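Local coordinates for protein phosphoribosylformylglycinamidine synthase 2 (Thermus thermophilus, PDB 3VIU) that belongs to the AIR synthase-related (PurM-like) family, with two copies of the N- and C-terminal domain pair, and carries bound adenosine-5'-diphosphate and magnesium in this model, at residues E599-E604 against R680-R685. Residues are numbered along the deposited sequence; the frame is centred on the assembly and turned at random.
Sequences EKAVQE and RGLPYR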
ATOM      1  N   GLU A 599     -22.047   2.725   4.850  1.00 13.16           N
ATOM      2  CA  GLU A 599     -20.798   3.132   4.217  1.00 14.07           C
ATOM      3  C   GLU A 599     -20.921   3.173   2.700  1.00 14.22           C
ATOM      4  O   GLU A 599     -20.547   4.161   2.068  1.00 15.06           O
ATOM      5  CB  GLU A 599     -19.659   2.184   4.609  1.00 12.11           C
ATOM      6  CG  GLU A 599     -18.295   2.607   4.049  1.00 13.42           C
ATOM      7  CD  GLU A 599     -17.796   3.932   4.614  1.00 14.35           C
ATOM      8  OE1 GLU A 599     -17.399   4.811   3.823  1.00 17.00           O
ATOM      9  OE2 GLU A 599     -17.789   4.097   5.849  1.00 12.53           O
ATOM     10  N   LYS A 600     -21.451   2.100   2.122  1.00 14.00           N
ATOM     11  CA  LYS A 600     -21.623   2.010   0.672  1.00 14.93           C
ATOM     12  C   LYS A 600     -22.577   3.088   0.151  1.00 14.55           C
ATOM     13  O   LYS A 600     -22.298   3.744  -0.855  1.00 16.11           O
ATOM     14  CB  LYS A 600     -22.150   0.618   0.293  1.00 15.06           C
ATOM     15  CG  LYS A 600     -22.381   0.399  -1.200  1.00 16.22           C
ATOM     16  CD  LYS A 600     -22.669  -1.070  -1.490  1.00 20.10           C
ATOM     17  CE  LYS A 600     -22.769  -1.362  -2.987  1.00 23.45           C
ATOM     18  NZ  LYS A 600     -24.029  -0.852  -3.613  1.00 25.41           N
ATOM     19  N   ALA A 601     -23.699   3.269   0.835  1.00 12.97           N
ATOM     20  CA  ALA A 601     -24.681   4.262   0.427  1.00 13.27           C
ATOM     21  C   ALA A 601     -24.103   5.678   0.502  1.00 13.79           C
ATOM     22  O   ALA A 601     -24.391   6.515  -0.352  1.00 13.25           O
ATOM     23  CB  ALA A 601     -25.931   4.148   1.298  1.00 11.78           C
ATOM     24  N   VAL A 602     -23.289   5.945   1.519  1.00 13.41           N
ATOM     25  CA  VAL A 602     -22.681   7.264   1.666  1.00 14.47           C
ATOM     26  C   VAL A 602     -21.665   7.512   0.548  1.00 15.22           C
ATOM     27  O   VAL A 602     -21.610   8.612  -0.014  1.00 15.27           O
ATOM     28  CB  VAL A 602     -21.965   7.416   3.044  1.00 15.40           C
ATOM     29  CG1 VAL A 602     -21.169   8.709   3.079  1.00 16.32           C
ATOM     30  CG2 VAL A 602     -22.991   7.423   4.174  1.00 13.58           C
ATOM     31  N   GLN A 603     -20.867   6.492   0.226  1.00 14.83           N
ATOM     32  CA  GLN A 603     -19.859   6.614  -0.826  1.00 16.56           C
ATOM     33  C   GLN A 603     -20.502   6.894  -2.183  1.00 17.61           C
ATOM     34  O   GLN A 603     -19.980   7.670  -2.983  1.00 16.64           O
ATOM     35  CB  GLN A 603     -18.999   5.344  -0.919  1.00 15.43           C
ATOM     36  CG  GLN A 603     -18.205   5.018   0.340  1.00 16.09           C
ATOM     37  CD  GLN A 603     -16.940   4.207   0.071  1.00 14.25           C
ATOM     38  OE1 GLN A 603     -16.280   3.755   1.000  1.00 14.51           O
ATOM     39  NE2 GLN A 603     -16.597   4.033  -1.198  1.00 13.11           N
ATOM     40  N   GLU A 604     -21.637   6.257  -2.444  1.00 19.58           N
ATOM     41  CA  GLU A 604     -22.330   6.470  -3.704  1.00 20.68           C
ATOM     42  C   GLU A 604     -23.052   7.802  -3.674  1.00 20.11           C
ATOM     43  O   GLU A 604     -23.192   8.459  -4.706  1.00 20.50           O
ATOM     44  CB  GLU A 604     -23.311   5.334  -3.977  1.00 23.52           C
ATOM     45  CG  GLU A 604     -22.602   4.034  -4.306  1.00 30.47           C
ATOM     46  CD  GLU A 604     -23.531   2.840  -4.336  1.00 33.36           C
ATOM     47  OE1 GLU A 604     -23.028   1.701  -4.495  1.00 33.56           O
ATOM     48  OE2 GLU A 604     -24.756   3.041  -4.201  1.00 35.11           O
ATOM     49  N   ARG A 680     -32.029   8.791  -0.502  1.00 30.25           N
ATOM     50  CA  ARG A 680     -31.107   7.703  -0.194  1.00 28.88           C
ATOM     51  C   ARG A 680     -31.273   7.260   1.256  1.00 27.44           C
ATOM     52  O   ARG A 680     -30.522   6.415   1.740  1.00 28.86           O
ATOM     53  CB  ARG A 680     -29.660   8.149  -0.414  1.00 29.58           C
ATOM     54  CG  ARG A 680     -29.344   8.608  -1.821  1.00 31.47           C
ATOM     55  CD  ARG A 680     -29.577   7.502  -2.831  1.00 33.86           C
ATOM     56  NE  ARG A 680     -29.339   7.970  -4.193  1.00 37.82           N
ATOM     57  CZ  ARG A 680     -28.146   8.310  -4.676  1.00 36.88           C
ATOM     58  NH1 ARG A 680     -27.067   8.229  -3.912  1.00 36.98           N
ATOM     59  NH2 ARG A 680     -28.037   8.739  -5.924  1.00 35.40           N
ATOM     60  N   GLY A 681     -32.257   7.842   1.941  1.00 26.03           N
ATOM     61  CA  GLY A 681     -32.510   7.517   3.336  1.00 22.66           C
ATOM     62  C   GLY A 681     -31.299   7.751   4.227  1.00 21.67           C
ATOM     63  O   GLY A 681     -31.095   7.046   5.217  1.00 21.67           O
ATOM     64  N   LEU A 682     -30.498   8.754   3.882  1.00 19.65           N
ATOM     65  CA  LEU A 682     -29.291   9.057   4.641  1.00 18.73           C
ATOM     66  C   LEU A 682     -29.443  10.194   5.645  1.00 19.07           C
ATOM     67  O   LEU A 682     -29.943  11.270   5.315  1.00 19.62           O
ATOM     68  CB  LEU A 682     -28.141   9.389   3.683  1.00 15.99           C
ATOM     69  CG  LEU A 682     -27.628   8.293   2.744  1.00 15.50           C
ATOM     70  CD1 LEU A 682     -26.411   8.788   1.972  1.00 11.70           C
ATOM     71  CD2 LEU A 682     -27.267   7.059   3.558  1.00 17.21           C
ATOM     72  N   PRO A 683     -29.018   9.964   6.897  1.00 19.46           N
ATOM     73  CA  PRO A 683     -29.129  11.023   7.903  1.00 18.37           C
ATOM     74  C   PRO A 683     -28.171  12.113   7.455  1.00 19.57           C
ATOM     75  O   PRO A 683     -27.110  11.812   6.903  1.00 18.07           O
ATOM     76  CB  PRO A 683     -28.646  10.342   9.180  1.00 20.38           C
ATOM     77  CG  PRO A 683     -28.913   8.875   8.930  1.00 20.73           C
ATOM     78  CD  PRO A 683     -28.496   8.723   7.494  1.00 20.09           C
ATOM     79  N   TYR A 684     -28.543  13.368   7.664  1.00 20.06           N
ATOM     80  CA  TYR A 684     -27.682  14.477   7.265  1.00 22.37           C
ATOM     81  C   TYR A 684     -28.048  15.716   8.059  1.00 24.86           C
ATOM     82  O   TYR A 684     -29.070  15.746   8.749  1.00 25.63           O
ATOM     83  CB  TYR A 684     -27.827  14.762   5.763  1.00 21.66           C
ATOM     84  CG  TYR A 684     -29.081  15.523   5.380  1.00 21.80           C
ATOM     85  CD1 TYR A 684     -29.134  16.917   5.484  1.00 22.89           C
ATOM     86  CD2 TYR A 684     -30.217  14.856   4.929  1.00 21.33           C
ATOM     87  CE1 TYR A 684     -30.288  17.626   5.151  1.00 21.21           C
ATOM     88  CE2 TYR A 684     -31.381  15.556   4.594  1.00 24.14           C
ATOM     89  CZ  TYR A 684     -31.406  16.940   4.708  1.00 23.48           C
ATOM     90  OH  TYR A 684     -32.551  17.637   4.391  1.00 24.62           O
ATOM     91  N   ARG A 685     -27.204  16.738   7.958  1.00 27.22           N
ATOM     92  CA  ARG A 685     -27.435  17.998   8.654  1.00 27.72           C
ATOM     93  C   ARG A 685     -26.771  19.170   7.960  1.00 26.37           C
ATOM     94  O   ARG A 685     -25.703  19.037   7.358  1.00 26.32           O
ATOM     95  CB  ARG A 685     -26.913  17.935  10.091  1.00 30.79           C
ATOM     96  CG  ARG A 685     -27.846  17.272  11.096  1.00 36.76           C
ATOM     97  CD  ARG A 685     -27.804  18.010  12.437  1.00 38.33           C
ATOM     98  NE  ARG A 685     -28.413  19.338  12.347  1.00 39.61           N
ATOM     99  CZ  ARG A 685     -27.882  20.449  12.854  1.00 39.59           C
ATOM    100  NH1 ARG A 685     -26.717  20.415  13.495  1.00 36.58           N
ATOM    101  NH2 ARG A 685     -28.522  21.604  12.713  1.00 40.06           N
TER
HETATM  102  O   HOH W   1     -26.831   6.332  -2.015  1.00 17.63           O
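L682 packs against A601 and V602 of helix 596-611 just after a Schellman motif, in the second AIR synthase-related C-terminal domain. The motif ends helix 670-679 at G681, whose phi is positive. The chain then runs into strand 684-690, an inner strand of the domain's mixed sheet, so the contact joins this helix-to-strand turn to helix 596-611.

The tight part is apolar. The two methyls of L682 divide the work. L682 CD2 meets A601 CB at 3.9 Å, while L682 CD1 lies over the helix backbone, 3.8 Å from A601 O and 4.0 Å from V602 CA. V602 CG2 touches the same CD1 more loosely. L682 and V602 are buried, and A605 and R598 of the same helix also touch L682.

The loose side is polar and partly exposed. R680 bends at chi2 (-61°), and its guanidinium comes edge-on to E604 O, but at 4.0 Å R680 NH1 is too far from E604 O for a hydrogen bond. Its NH2 forms a salt bridge with D608, one turn further along the helix. E604 instead pairs its carboxylate with K600 within the helix. A water bridges the two segments: it donates to A601 O at 3.0 Å and accepts from R680 NH1 at 2.7 Å.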